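Local coordinates for protein nigritoxine (Vibrio nigripulchritudo, PDB 5M41) that is a bacterial toxin active against crustaceans and insects, at residues E47-I52 / F87-A92; P109-Q114 / N120-E125; I300-S305 / G391-A396; F385-N390 / K415-A420. All coordinates share one frame; numbering follows the deposited sequence. Where two conformers were deposited one is given.

Contact 1 of 4, residues E47-I52 / F87-A92; sequences EVLSQI and FFMPDA
Met-89 bridges strand 86-90 and helix 34-54 by laying its thioether end against Leu-49 and Ile-52. The backbones stay well apart, with the CA atoms of Leu-49 and Met-89 10.4 Å from each other, so long side chains must span the gap. In Met-89 the chain runs extended as far as the sulfur and then bends at its last torsion (chi3 70°), which turns the methyl group CE onto one branch of Leu-49. That branch is CD2, 3.5 Å from CE of Met-89, and it also lies 3.7 Å from SD of the same methionine; the two side chains meet at a slant. Leu-49 has CG beside its backbone N (chi1 -58°), and although its CB does not point at the strand, the end of the chain swings nearer. Ile-52, one helical turn on, does aim at the strand and brings CD1 to 4.3 Å from SD of Met-89, a looser touch. The grip is wholly apolar and illustrates helix-on-sheet packing bridged by one methionine. Around it, helix 62-67 adds Ala-63, Tyr-64 and Leu-67 against Leu-49, Ile-78 of strand 77-80 touches Met-89, and Ile-99 of strand 98-102 lies against Ile-52.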
loop_
_atom_site.group_PDB
_atom_site.type_symbol
_atom_site.label_atom_id
_atom_site.label_comp_id
_atom_site.label_asym_id
_atom_site.label_seq_id
_atom_site.Cartn_x
_atom_site.Cartn_y
_atom_site.Cartn_z
ATOM N N GLU A 47 1.903 30.792 -24.929
ATOM C CA GLU A 47 0.493 30.497 -25.082
ATOM C C GLU A 47 -0.297 31.724 -25.552
ATOM O O GLU A 47 -1.149 31.619 -26.443
ATOM C CB GLU A 47 -0.095 29.886 -23.811
ATOM C CG GLU A 47 -1.594 29.614 -23.832
ATOM C CD GLU A 47 -2.048 28.638 -24.924
ATOM O OE1 GLU A 47 -1.223 27.903 -25.514
ATOM O OE2 GLU A 47 -3.260 28.606 -25.189
ATOM N N VAL A 48 -0.029 32.884 -24.962
ATOM C CA VAL A 48 -0.813 34.078 -25.273
ATOM C C VAL A 48 -0.473 34.587 -26.682
ATOM O O VAL A 48 -1.367 34.971 -27.436
ATOM C CB VAL A 48 -0.697 35.161 -24.168
ATOM C CG1 VAL A 48 -1.389 36.458 -24.570
ATOM C CG2 VAL A 48 -1.270 34.625 -22.860
ATOM N N LEU A 49 0.806 34.554 -27.047
ATOM C CA LEU A 49 1.183 34.854 -28.422
ATOM C C LEU A 49 0.478 33.932 -29.432
ATOM O O LEU A 49 0.011 34.435 -30.451
ATOM C CB LEU A 49 2.697 34.829 -28.634
ATOM C CG LEU A 49 3.548 35.775 -27.787
ATOM C CD1 LEU A 49 5.013 35.542 -28.107
ATOM C CD2 LEU A 49 3.179 37.239 -28.022
ATOM N N SER A 50 0.376 32.620 -29.160
ATOM C CA SER A 50 -0.352 31.706 -30.059
ATOM C C SER A 50 -1.800 32.148 -30.235
ATOM O O SER A 50 -2.347 32.113 -31.340
ATOM C CB SER A 50 -0.351 30.257 -29.558
ATOM O OG SER A 50 0.978 29.807 -29.377
ATOM N N GLN A 51 -2.420 32.565 -29.140
ATOM C CA GLN A 51 -3.793 33.019 -29.201
ATOM C C GLN A 51 -3.915 34.320 -30.010
ATOM O O GLN A 51 -4.826 34.465 -30.838
ATOM C CB GLN A 51 -4.405 33.125 -27.806
ATOM C CG GLN A 51 -5.894 33.443 -27.836
ATOM C CD GLN A 51 -6.525 33.522 -26.454
ATOM O OE1 GLN A 51 -7.692 33.906 -26.316
ATOM N NE2 GLN A 51 -5.761 33.171 -25.428
ATOM N N ILE A 52 -2.977 35.242 -29.801
ATOM C CA ILE A 52 -2.948 36.487 -30.572
ATOM C C ILE A 52 -2.784 36.170 -32.064
ATOM O O ILE A 52 -3.487 36.734 -32.908
ATOM C CB ILE A 52 -1.825 37.450 -30.114
ATOM C CG1 ILE A 52 -2.124 38.022 -28.727
ATOM C CG2 ILE A 52 -1.664 38.597 -31.115
ATOM C CD1 ILE A 52 -0.918 38.645 -28.054
ATOM N N PHE A 87 2.573 43.499 -19.596
ATOM C CA PHE A 87 3.554 44.160 -20.445
ATOM C C PHE A 87 2.819 44.647 -21.697
ATOM O O PHE A 87 1.666 44.305 -21.894
ATOM C CB PHE A 87 4.724 43.213 -20.827
ATOM C CG PHE A 87 4.285 41.932 -21.501
ATOM C CD1 PHE A 87 4.186 41.848 -22.898
ATOM C CD2 PHE A 87 3.966 40.800 -20.739
ATOM C CE1 PHE A 87 3.781 40.671 -23.526
ATOM C CE2 PHE A 87 3.564 39.614 -21.376
ATOM C CZ PHE A 87 3.486 39.547 -22.758
ATOM N N PHE A 88 3.500 45.442 -22.522
ATOM C CA PHE A 88 2.923 45.980 -23.774
ATOM C C PHE A 88 3.729 45.558 -24.987
ATOM O O PHE A 88 4.973 45.570 -24.954
ATOM C CB PHE A 88 2.914 47.511 -23.731
ATOM C CG PHE A 88 1.929 48.155 -24.691
ATOM C CD1 PHE A 88 0.564 48.166 -24.410
ATOM C CD2 PHE A 88 2.376 48.800 -25.832
ATOM C CE1 PHE A 88 -0.338 48.773 -25.275
ATOM C CE2 PHE A 88 1.475 49.416 -26.709
ATOM C CZ PHE A 88 0.118 49.412 -26.414
ATOM N N MET A 89 3.022 45.204 -26.060
ATOM C CA MET A 89 3.652 44.901 -27.330
ATOM C C MET A 89 3.286 46.010 -28.332
ATOM O O MET A 89 2.206 45.993 -28.924
ATOM C CB MET A 89 3.194 43.540 -27.837
ATOM C CG MET A 89 3.266 42.450 -26.770
ATOM S SD MET A 89 2.696 40.889 -27.449
ATOM C CE MET A 89 4.084 40.601 -28.544
ATOM N N PRO A 90 4.170 47.004 -28.487
ATOM C CA PRO A 90 3.860 48.119 -29.383
ATOM C C PRO A 90 3.847 47.637 -30.821
ATOM O O PRO A 90 4.618 46.721 -31.172
ATOM C CB PRO A 90 5.021 49.081 -29.153
ATOM C CG PRO A 90 6.163 48.179 -28.774
ATOM C CD PRO A 90 5.510 47.138 -27.901
ATOM N N ASP A 91 2.961 48.230 -31.633
ATOM C CA ASP A 91 2.838 47.832 -33.031
ATOM C C ASP A 91 3.973 48.367 -33.902
ATOM O O ASP A 91 4.162 47.900 -35.019
ATOM C CB ASP A 91 1.455 48.171 -33.623
ATOM C CG ASP A 91 1.020 49.609 -33.368
ATOM O OD1 ASP A 91 1.874 50.527 -33.221
ATOM O OD2 ASP A 91 -0.214 49.813 -33.291
ATOM N N ALA A 92 4.735 49.315 -33.366
ATOM C CA ALA A 92 5.905 49.864 -34.029
ATOM C C ALA A 92 6.848 50.476 -32.999
ATOM O O ALA A 92 6.426 50.808 -31.886
ATOM C CB ALA A 92 5.479 50.920 -35.060
#

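Contact 2 of 4, residues P109-Q114 / N120-E125; sequences PYTNIQ and NNINDE
Thr-111 and Ile-113 on strand 110-113 meet Ile-122, which belongs to an irregular segment joining helix 117-120 to helix 125-128. The backbones do not pair: the nearest CA atoms, those of Thr-111 and Ile-122, are 9.0 Å apart, and those of Ile-113 and Asn-121 stand at 10.3 Å. The strand residues keep extended backbone angles, and Ile-122 is itself fairly extended (psi 113°) before the chain turns into Asp-124, which occupies the N-cap position of helix 125-128. What spans the gap is therefore side chain alone.

Ile-122 supplies the central group. Its CG1 stands beside the backbone N (chi1 -67°) and the branch then runs on extended, carrying CD1 out to both strand residues. Thr-111 meets it tip to tip, CG2 lying 4.1 Å from CD1 of Ile-122; the threonine thus offers its methyl to this contact. Ile-113 comes in at about a right angle. Its CG1 branch is bent at the second torsion (chi2 -62°), bringing CD1 to 4.0 Å from CD1 of Ile-122, even though the CB of Ile-113 does not point straight across. One terminal methyl thus serves two neighbours placed two residues apart on the strand, the spacing of side chains on a common face.

Strand 110-113 is an outermost strand of a five-stranded antiparallel sheet and pairs with strand 98-102, whose Leu-100 touches both Ile-113 and Ile-122. Helix 117-120 adds Phe-119 against Ile-113, while the Ile-122 backbone is hydrogen-bonded to that of Leu-161.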
loop_
_atom_site.group_PDB
_atom_site.type_symbol
_atom_site.label_atom_id
_atom_site.label_comp_id
_atom_site.label_asym_id
_atom_site.label_seq_id
_atom_site.Cartn_x
_atom_site.Cartn_y
_atom_site.Cartn_z
ATOM N N PRO A 109 -6.754 38.113 -21.790
ATOM C CA PRO A 109 -5.297 37.951 -21.667
ATOM C C PRO A 109 -4.544 38.952 -22.534
ATOM O O PRO A 109 -3.400 39.279 -22.230
ATOM C CB PRO A 109 -5.045 36.506 -22.132
ATOM C CG PRO A 109 -6.259 36.129 -22.903
ATOM C CD PRO A 109 -7.403 36.895 -22.309
ATOM N N TYR A 110 -5.192 39.446 -23.596
ATOM C CA TYR A 110 -4.624 40.500 -24.453
ATOM C C TYR A 110 -5.736 41.456 -24.874
ATOM O O TYR A 110 -6.862 41.035 -25.115
ATOM C CB TYR A 110 -3.916 39.923 -25.681
ATOM C CG TYR A 110 -4.830 39.135 -26.604
ATOM C CD1 TYR A 110 -5.408 39.728 -27.726
ATOM C CD2 TYR A 110 -5.113 37.793 -26.349
ATOM C CE1 TYR A 110 -6.249 39.005 -28.563
ATOM C CE2 TYR A 110 -5.951 37.062 -27.176
ATOM C CZ TYR A 110 -6.519 37.665 -28.280
ATOM O OH TYR A 110 -7.361 36.915 -29.091
ATOM N N THR A 111 -5.407 42.739 -24.927
ATOM C CA THR A 111 -6.345 43.766 -25.309
ATOM C C THR A 111 -5.676 44.640 -26.352
ATOM O O THR A 111 -4.528 45.059 -26.181
ATOM C CB THR A 111 -6.716 44.628 -24.096
ATOM O OG1 THR A 111 -7.066 43.764 -23.021
ATOM C CG2 THR A 111 -7.913 45.570 -24.416
ATOM N N ASN A 112 -6.386 44.886 -27.446
ATOM C CA ASN A 112 -5.894 45.805 -28.461
ATOM C C ASN A 112 -6.016 47.235 -27.983
ATOM O O ASN A 112 -7.104 47.707 -27.691
ATOM C CB ASN A 112 -6.654 45.601 -29.765
ATOM C CG ASN A 112 -6.398 44.237 -30.359
ATOM O OD1 ASN A 112 -5.269 43.915 -30.723
ATOM N ND2 ASN A 112 -7.436 43.412 -30.426
ATOM N N ILE A 113 -4.888 47.915 -27.862
ATOM C CA ILE A 113 -4.903 49.319 -27.512
ATOM C C ILE A 113 -4.667 50.074 -28.822
ATOM O O ILE A 113 -3.550 50.096 -29.352
ATOM C CB ILE A 113 -3.830 49.668 -26.469
ATOM C CG1 ILE A 113 -3.995 48.821 -25.185
ATOM C CG2 ILE A 113 -3.809 51.175 -26.191
ATOM C CD1 ILE A 113 -5.304 49.019 -24.428
ATOM N N GLN A 114 -5.737 50.666 -29.350
ATOM C CA GLN A 114 -5.659 51.460 -30.590
ATOM C C GLN A 114 -5.645 52.973 -30.331
ATOM O O GLN A 114 -5.240 53.748 -31.194
ATOM C CB GLN A 114 -6.820 51.104 -31.521
ATOM C CG GLN A 114 -6.895 49.618 -31.845
ATOM C CD GLN A 114 -8.220 49.235 -32.482
ATOM O OE1 GLN A 114 -8.962 50.100 -32.974
ATOM N NE2 GLN A 114 -8.530 47.936 -32.473
ATOM N N ASN A 120 -8.613 53.565 -20.650
ATOM C CA ASN A 120 -9.622 54.032 -19.701
ATOM C C ASN A 120 -10.751 53.042 -19.462
ATOM O O ASN A 120 -11.353 53.038 -18.388
ATOM C CB ASN A 120 -10.167 55.405 -20.112
ATOM C CG ASN A 120 -9.106 56.479 -20.042
ATOM O OD1 ASN A 120 -9.120 57.315 -19.144
ATOM N ND2 ASN A 120 -8.159 56.443 -20.970
ATOM N N ASN A 121 -11.007 52.195 -20.454
ATOM C CA ASN A 121 -12.057 51.184 -20.390
ATOM C C ASN A 121 -11.657 49.894 -19.654
ATOM O O ASN A 121 -12.499 49.029 -19.398
ATOM C CB ASN A 121 -12.561 50.874 -21.806
ATOM C CG ASN A 121 -13.326 52.049 -22.432
ATOM O OD1 ASN A 121 -13.749 52.985 -21.745
ATOM N ND2 ASN A 121 -13.506 51.999 -23.739
ATOM N N ILE A 122 -10.376 49.773 -19.306
ATOM C CA ILE A 122 -9.903 48.607 -18.554
ATOM C C ILE A 122 -10.026 48.845 -17.061
ATOM O O ILE A 122 -9.325 49.692 -16.496
ATOM C CB ILE A 122 -8.457 48.200 -18.932
ATOM C CG1 ILE A 122 -8.454 47.680 -20.372
ATOM C CG2 ILE A 122 -7.958 47.100 -18.001
ATOM C CD1 ILE A 122 -7.116 47.771 -21.053
ATOM N N ASN A 123 -10.922 48.095 -16.427
ATOM C CA ASN A 123 -11.190 48.309 -15.013
ATOM C C ASN A 123 -11.364 47.054 -14.138
ATOM O O ASN A 123 -11.549 47.184 -12.926
ATOM C CB ASN A 123 -12.402 49.243 -14.871
ATOM C CG ASN A 123 -13.629 48.691 -15.539
ATOM O OD1 ASN A 123 -13.962 47.523 -15.379
ATOM N ND2 ASN A 123 -14.305 49.531 -16.314
ATOM N N ASP A 124 -11.265 45.858 -14.722
ATOM C CA ASP A 124 -11.523 44.565 -14.057
ATOM C C ASP A 124 -10.524 44.295 -12.929
ATOM O O ASP A 124 -9.358 44.712 -13.014
ATOM C CB ASP A 124 -11.441 43.439 -15.118
ATOM C CG ASP A 124 -11.888 42.059 -14.594
ATOM O OD1 ASP A 124 -13.084 41.884 -14.266
ATOM O OD2 ASP A 124 -11.049 41.134 -14.555
ATOM N N GLU A 125 -10.968 43.568 -11.912
ATOM C CA GLU A 125 -10.182 43.199 -10.765
ATOM C C GLU A 125 -8.945 42.386 -11.176
ATOM O O GLU A 125 -7.900 42.472 -10.531
ATOM C CB GLU A 125 -11.082 42.419 -9.783
ATOM C CG GLU A 125 -10.476 42.067 -8.421
ATOM C CD GLU A 125 -9.907 43.266 -7.660
ATOM O OE1 GLU A 125 -10.345 44.408 -7.888
ATOM O OE2 GLU A 125 -9.004 43.064 -6.813
#

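Contact 3 of 4, residues I300-S305 / G391-A396; sequences IGAAVS and GLVSVA
Val-393 packs against Ala-302 and Ala-303 in a helix-helix contact that joins the first turn of helix 302-319 to helix 386-396. Small residues on one side allow the approach: the CA atoms of Ala-303 and Val-393 are only 5.9 Å apart, close for two helices, and the facing alanine side chains end at CB.

From CB, which points at the opposite helix, Val-393 divides into two methyl groups with different tasks. CG1 lies opposite the backbone N (chi1 163°) and does most of the touching. It reaches 3.9 Å from the backbone N of Ala-303 and also packs against the CA of that residue, so part of its surface rests on main chain. The same methyl is 4.1 Å from CB of Ala-302 and equally far from CB of Ala-303, which places it between two consecutive alanines. The other branch, CG2, has one close neighbour across the contact, the CA of Ala-303 at 4.1 Å. The valine accordingly spreads both methyls over Ala-303, while CG1 alone also reaches Ala-302, the residue before it.

Beyond this pair of helices, Val-393 touches Ile-341 of strand 340-348, and helix 406-415 packs on helix 386-396 through Ile-409 and Ala-412. Gly-301 precedes helix 302-319 at its N-cap position, with a positive phi of 69° that suits glycine. Next to Val-393, Ser-394 turns its hydroxyl back onto its own helix: OG donates to O of Gly-391 at 2.8 Å, the donor tilted 27° from the carbonyl plane.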
loop_
_atom_site.group_PDB
_atom_site.type_symbol
_atom_site.label_atom_id
_atom_site.label_comp_id
_atom_site.label_asym_id
_atom_site.label_seq_id
_atom_site.Cartn_x
_atom_site.Cartn_y
_atom_site.Cartn_z
ATOM N N ILE A 300 -18.374 -11.897 -4.652
ATOM C CA ILE A 300 -18.732 -10.973 -5.728
ATOM C C ILE A 300 -19.092 -9.626 -5.107
ATOM O O ILE A 300 -19.664 -9.568 -4.010
ATOM C CB ILE A 300 -19.916 -11.466 -6.598
ATOM C CG1 ILE A 300 -20.115 -12.989 -6.484
ATOM C CG2 ILE A 300 -19.719 -11.015 -8.047
ATOM C CD1 ILE A 300 -21.499 -13.473 -6.893
ATOM N N GLY A 301 -18.736 -8.549 -5.802
ATOM C CA GLY A 301 -18.994 -7.194 -5.311
ATOM C C GLY A 301 -18.173 -6.792 -4.095
ATOM O O GLY A 301 -18.532 -5.850 -3.384
ATOM N N ALA A 302 -17.071 -7.499 -3.853
ATOM C CA ALA A 302 -16.165 -7.146 -2.764
ATOM C C ALA A 302 -15.571 -5.764 -3.017
ATOM O O ALA A 302 -15.549 -4.921 -2.115
ATOM C CB ALA A 302 -15.067 -8.188 -2.616
ATOM N N ALA A 303 -15.137 -5.533 -4.258
ATOM C CA ALA A 303 -14.532 -4.271 -4.673
ATOM C C ALA A 303 -15.458 -3.071 -4.452
ATOM O O ALA A 303 -15.052 -2.052 -3.886
ATOM C CB ALA A 303 -14.078 -4.353 -6.123
ATOM N N VAL A 304 -16.707 -3.196 -4.873
ATOM C CA VAL A 304 -17.703 -2.178 -4.575
ATOM C C VAL A 304 -17.789 -1.894 -3.064
ATOM O O VAL A 304 -17.820 -0.736 -2.656
ATOM C CB VAL A 304 -19.090 -2.551 -5.158
ATOM C CG1 VAL A 304 -20.203 -1.738 -4.506
ATOM C CG2 VAL A 304 -19.109 -2.370 -6.675
ATOM N N SER A 305 -17.829 -2.932 -2.236
ATOM C CA SER A 305 -17.876 -2.732 -0.774
ATOM C C SER A 305 -16.636 -2.026 -0.240
ATOM O O SER A 305 -16.732 -1.148 0.618
ATOM C CB SER A 305 -18.049 -4.060 -0.030
ATOM O OG SER A 305 -19.295 -4.642 -0.342
ATOM N N GLY A 391 -8.117 -3.333 -8.790
ATOM C CA GLY A 391 -6.871 -4.084 -8.950
ATOM C C GLY A 391 -6.407 -4.697 -7.633
ATOM O O GLY A 391 -6.110 -5.889 -7.560
ATOM N N LEU A 392 -6.342 -3.885 -6.590
ATOM C CA LEU A 392 -5.883 -4.367 -5.295
ATOM C C LEU A 392 -6.771 -5.477 -4.738
ATOM O O LEU A 392 -6.270 -6.507 -4.254
ATOM C CB LEU A 392 -5.752 -3.211 -4.278
ATOM C CG LEU A 392 -5.371 -3.633 -2.847
ATOM C CD1 LEU A 392 -4.047 -4.390 -2.794
ATOM C CD2 LEU A 392 -5.343 -2.429 -1.915
ATOM N N VAL A 393 -8.079 -5.255 -4.776
ATOM C CA VAL A 393 -9.025 -6.236 -4.265
ATOM C C VAL A 393 -8.865 -7.567 -5.021
ATOM O O VAL A 393 -8.834 -8.634 -4.406
ATOM C CB VAL A 393 -10.487 -5.743 -4.331
ATOM C CG1 VAL A 393 -11.454 -6.909 -4.184
ATOM C CG2 VAL A 393 -10.757 -4.721 -3.249
ATOM N N SER A 394 -8.719 -7.512 -6.338
ATOM C CA SER A 394 -8.568 -8.759 -7.097
ATOM C C SER A 394 -7.345 -9.576 -6.683
ATOM O O SER A 394 -7.372 -10.805 -6.763
ATOM C CB SER A 394 -8.541 -8.513 -8.607
ATOM O OG SER A 394 -7.317 -7.917 -9.011
ATOM N N VAL A 395 -6.269 -8.917 -6.254
ATOM C CA VAL A 395 -5.091 -9.681 -5.810
ATOM C C VAL A 395 -5.067 -9.942 -4.295
ATOM O O VAL A 395 -4.414 -10.884 -3.845
ATOM C CB VAL A 395 -3.742 -9.103 -6.320
ATOM C CG1 VAL A 395 -3.670 -9.146 -7.851
ATOM C CG2 VAL A 395 -3.522 -7.690 -5.797
ATOM N N ALA A 396 -5.780 -9.136 -3.505
ATOM C CA ALA A 396 -5.919 -9.430 -2.063
ATOM C C ALA A 396 -6.976 -10.507 -1.817
ATOM O O ALA A 396 -6.961 -11.191 -0.792
ATOM C CB ALA A 396 -6.268 -8.183 -1.280
#

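Contact 4 of 4, residues F385-N390 / K415-A420; sequences FTDIIN and KGNPDA
Asp-387 and Gly-416 supply the close polar approach of this surface contact, in which two acceptors face each other. OD2 of Asp-387 lies 3.3 Å from the carbonyl O of Gly-416, a pair that cannot be a hydrogen bond between them as they stand, and the electrostatics of the pair are probably unfavourable unless solvent or another group intervenes. The carboxylate is delivered by a side chain whose CG stands beside its backbone N (chi1 -68°), with CB directed at the opposing segment. Of its two oxygens OD2 leads, since OD1 of Asp-387 is 4.2 Å from O of Gly-416.

The contact joins the first turn of helix 386-396 to the loop that follows helix 406-415, two helices linked in sequence by a short connection and lying next to each other: a helical hairpin. The two backbones come close here, the CA atoms of Asp-387 and Gly-416 being 5.7 Å apart.

Van der Waals proximity accounts for the remainder. OD2 of Asp-387 lies 4.2 Å from C of Gly-416. Asn-417 borders the carboxylate more loosely and is poorly ordered. Towards the protein interior the same helix turn is held by apolar side chains, Ile-388 on Val-367 of strand 366-370 and Ile-389 on Ile-369.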
loop_
_atom_site.group_PDB
_atom_site.type_symbol
_atom_site.label_atom_id
_atom_site.label_comp_id
_atom_site.label_asym_id
_atom_site.label_seq_id
_atom_site.Cartn_x
_atom_site.Cartn_y
_atom_site.Cartn_z
ATOM N N PHE A 385 -10.514 6.472 -8.000
ATOM C CA PHE A 385 -9.711 5.458 -7.309
ATOM C C PHE A 385 -10.174 4.047 -7.637
ATOM O O PHE A 385 -9.654 3.092 -7.099
ATOM C CB PHE A 385 -9.744 5.705 -5.783
ATOM C CG PHE A 385 -9.394 7.123 -5.396
ATOM C CD1 PHE A 385 -8.290 7.755 -5.957
ATOM C CD2 PHE A 385 -10.161 7.823 -4.475
ATOM C CE1 PHE A 385 -7.964 9.066 -5.625
ATOM C CE2 PHE A 385 -9.832 9.129 -4.115
ATOM C CZ PHE A 385 -8.730 9.761 -4.695
ATOM N N THR A 386 -11.119 3.922 -8.564
ATOM C CA THR A 386 -11.793 2.632 -8.823
ATOM C C THR A 386 -10.914 1.579 -9.506
ATOM O O THR A 386 -10.941 0.414 -9.117
ATOM C CB THR A 386 -13.105 2.863 -9.619
ATOM O OG1 THR A 386 -13.971 3.674 -8.828
ATOM C CG2 THR A 386 -13.817 1.540 -10.012
ATOM N N ASP A 387 -10.132 1.972 -10.508
ATOM C CA ASP A 387 -9.218 1.005 -11.138
ATOM C C ASP A 387 -8.186 0.516 -10.124
ATOM O O ASP A 387 -7.814 -0.651 -10.112
ATOM C CB ASP A 387 -8.496 1.598 -12.356
ATOM C CG ASP A 387 -9.441 1.868 -13.543
ATOM O OD1 ASP A 387 -10.561 1.314 -13.582
ATOM O OD2 ASP A 387 -9.048 2.633 -14.452
ATOM N N ILE A 388 -7.726 1.419 -9.279
ATOM C CA ILE A 388 -6.722 1.072 -8.268
ATOM C C ILE A 388 -7.296 0.106 -7.247
ATOM O O ILE A 388 -6.685 -0.924 -6.948
ATOM C CB ILE A 388 -6.152 2.327 -7.587
ATOM C CG1 ILE A 388 -5.201 3.035 -8.553
ATOM C CG2 ILE A 388 -5.469 1.960 -6.258
ATOM C CD1 ILE A 388 -4.944 4.491 -8.245
ATOM N N ILE A 389 -8.485 0.421 -6.744
ATOM C CA ILE A 389 -9.074 -0.409 -5.700
ATOM C C ILE A 389 -9.572 -1.757 -6.249
ATOM O O ILE A 389 -9.397 -2.785 -5.588
ATOM C CB ILE A 389 -10.109 0.371 -4.871
ATOM C CG1 ILE A 389 -9.400 1.565 -4.183
ATOM C CG2 ILE A 389 -10.809 -0.557 -3.878
ATOM C CD1 ILE A 389 -10.316 2.649 -3.624
ATOM N N ASN A 390 -10.141 -1.768 -7.460
ATOM C CA ASN A 390 -10.456 -3.037 -8.155
ATOM C C ASN A 390 -9.207 -3.915 -8.301
ATOM O O ASN A 390 -9.227 -5.094 -7.962
ATOM C CB ASN A 390 -11.085 -2.809 -9.541
ATOM C CG ASN A 390 -12.519 -2.291 -9.470
ATOM O OD1 ASN A 390 -13.121 -2.191 -8.400
ATOM N ND2 ASN A 390 -13.072 -1.959 -10.623
ATOM N N LYS A 415 -3.806 -3.061 -15.211
ATOM C CA LYS A 415 -4.689 -3.929 -15.991
ATOM C C LYS A 415 -5.918 -3.165 -16.486
ATOM O O LYS A 415 -6.339 -3.350 -17.629
ATOM C CB LYS A 415 -5.118 -5.159 -15.183
ATOM C CG LYS A 415 -5.946 -6.151 -15.984
ATOM C CD LYS A 415 -7.006 -6.832 -15.134
ATOM C CE LYS A 415 -8.170 -7.283 -16.004
ATOM N NZ LYS A 415 -8.860 -8.465 -15.417
ATOM N N GLY A 416 -6.475 -2.308 -15.627
ATOM C CA GLY A 416 -7.627 -1.470 -15.977
ATOM C C GLY A 416 -7.291 -0.291 -16.883
ATOM O O GLY A 416 -8.055 0.678 -16.955
ATOM N N ASN A 417 -6.142 -0.382 -17.565
ATOM C CA ASN A 417 -5.640 0.627 -18.523
ATOM C C ASN A 417 -4.400 0.121 -19.297
ATOM O O ASN A 417 -3.262 0.336 -18.862
ATOM C CB ASN A 417 -5.357 1.986 -17.841
ATOM C CG ASN A 417 -4.479 1.863 -16.596
ATOM O OD1 ASN A 417 -4.906 1.348 -15.560
ATOM N ND2 ASN A 417 -3.251 2.358 -16.692
ATOM N N PRO A 418 -4.617 -0.515 -20.469
ATOM C CA PRO A 418 -3.632 -1.349 -21.164
ATOM C C PRO A 418 -2.272 -1.553 -20.461
ATOM O O PRO A 418 -2.134 -2.490 -19.668
ATOM C CB PRO A 418 -3.511 -0.645 -22.522
ATOM C CG PRO A 418 -4.896 -0.089 -22.756
ATOM C CD PRO A 418 -5.645 -0.076 -21.432
ATOM N N ASP A 419 -1.291 -0.695 -20.744
ATOM C CA ASP A 419 0.029 -0.796 -20.111
ATOM C C ASP A 419 0.692 0.576 -19.907
ATOM O O ASP A 419 1.674 0.922 -20.580
ATOM C CB ASP A 419 0.942 -1.740 -20.906
ATOM C CG ASP A 419 1.959 -2.435 -20.025
ATOM O OD1 ASP A 419 1.547 -3.104 -19.056
ATOM O OD2 ASP A 419 3.170 -2.317 -20.302
ATOM N N ALA A 420 0.141 1.345 -18.966
ATOM C CA ALA A 420 0.607 2.706 -18.668
ATOM C C ALA A 420 1.742 2.705 -17.625
ATOM O O ALA A 420 2.228 1.633 -17.245
ATOM C CB ALA A 420 -0.560 3.575 -18.209
#

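From the N terminus, contact 1 closes the first loop, which contains helix 62-67 and strand 77-80, and brings helix 34-54 onto strand 86-90. Contact 2 follows in series, a short closure in which the segment after helix 117-120 returns to edge strand 110-113. Their centres are 13 Å apart and both belong to the same five-stranded sheet; Ile-52 and Tyr-110 touch between them. Contacts 3 and 4 lie far off, about 25 Å or more from the first two at their nearest atoms. Their segments alternate along the chain, so the loops cross: helix 386-396 serves both, meeting helix 302-319 in one and the loop after helix 406-415 in the other.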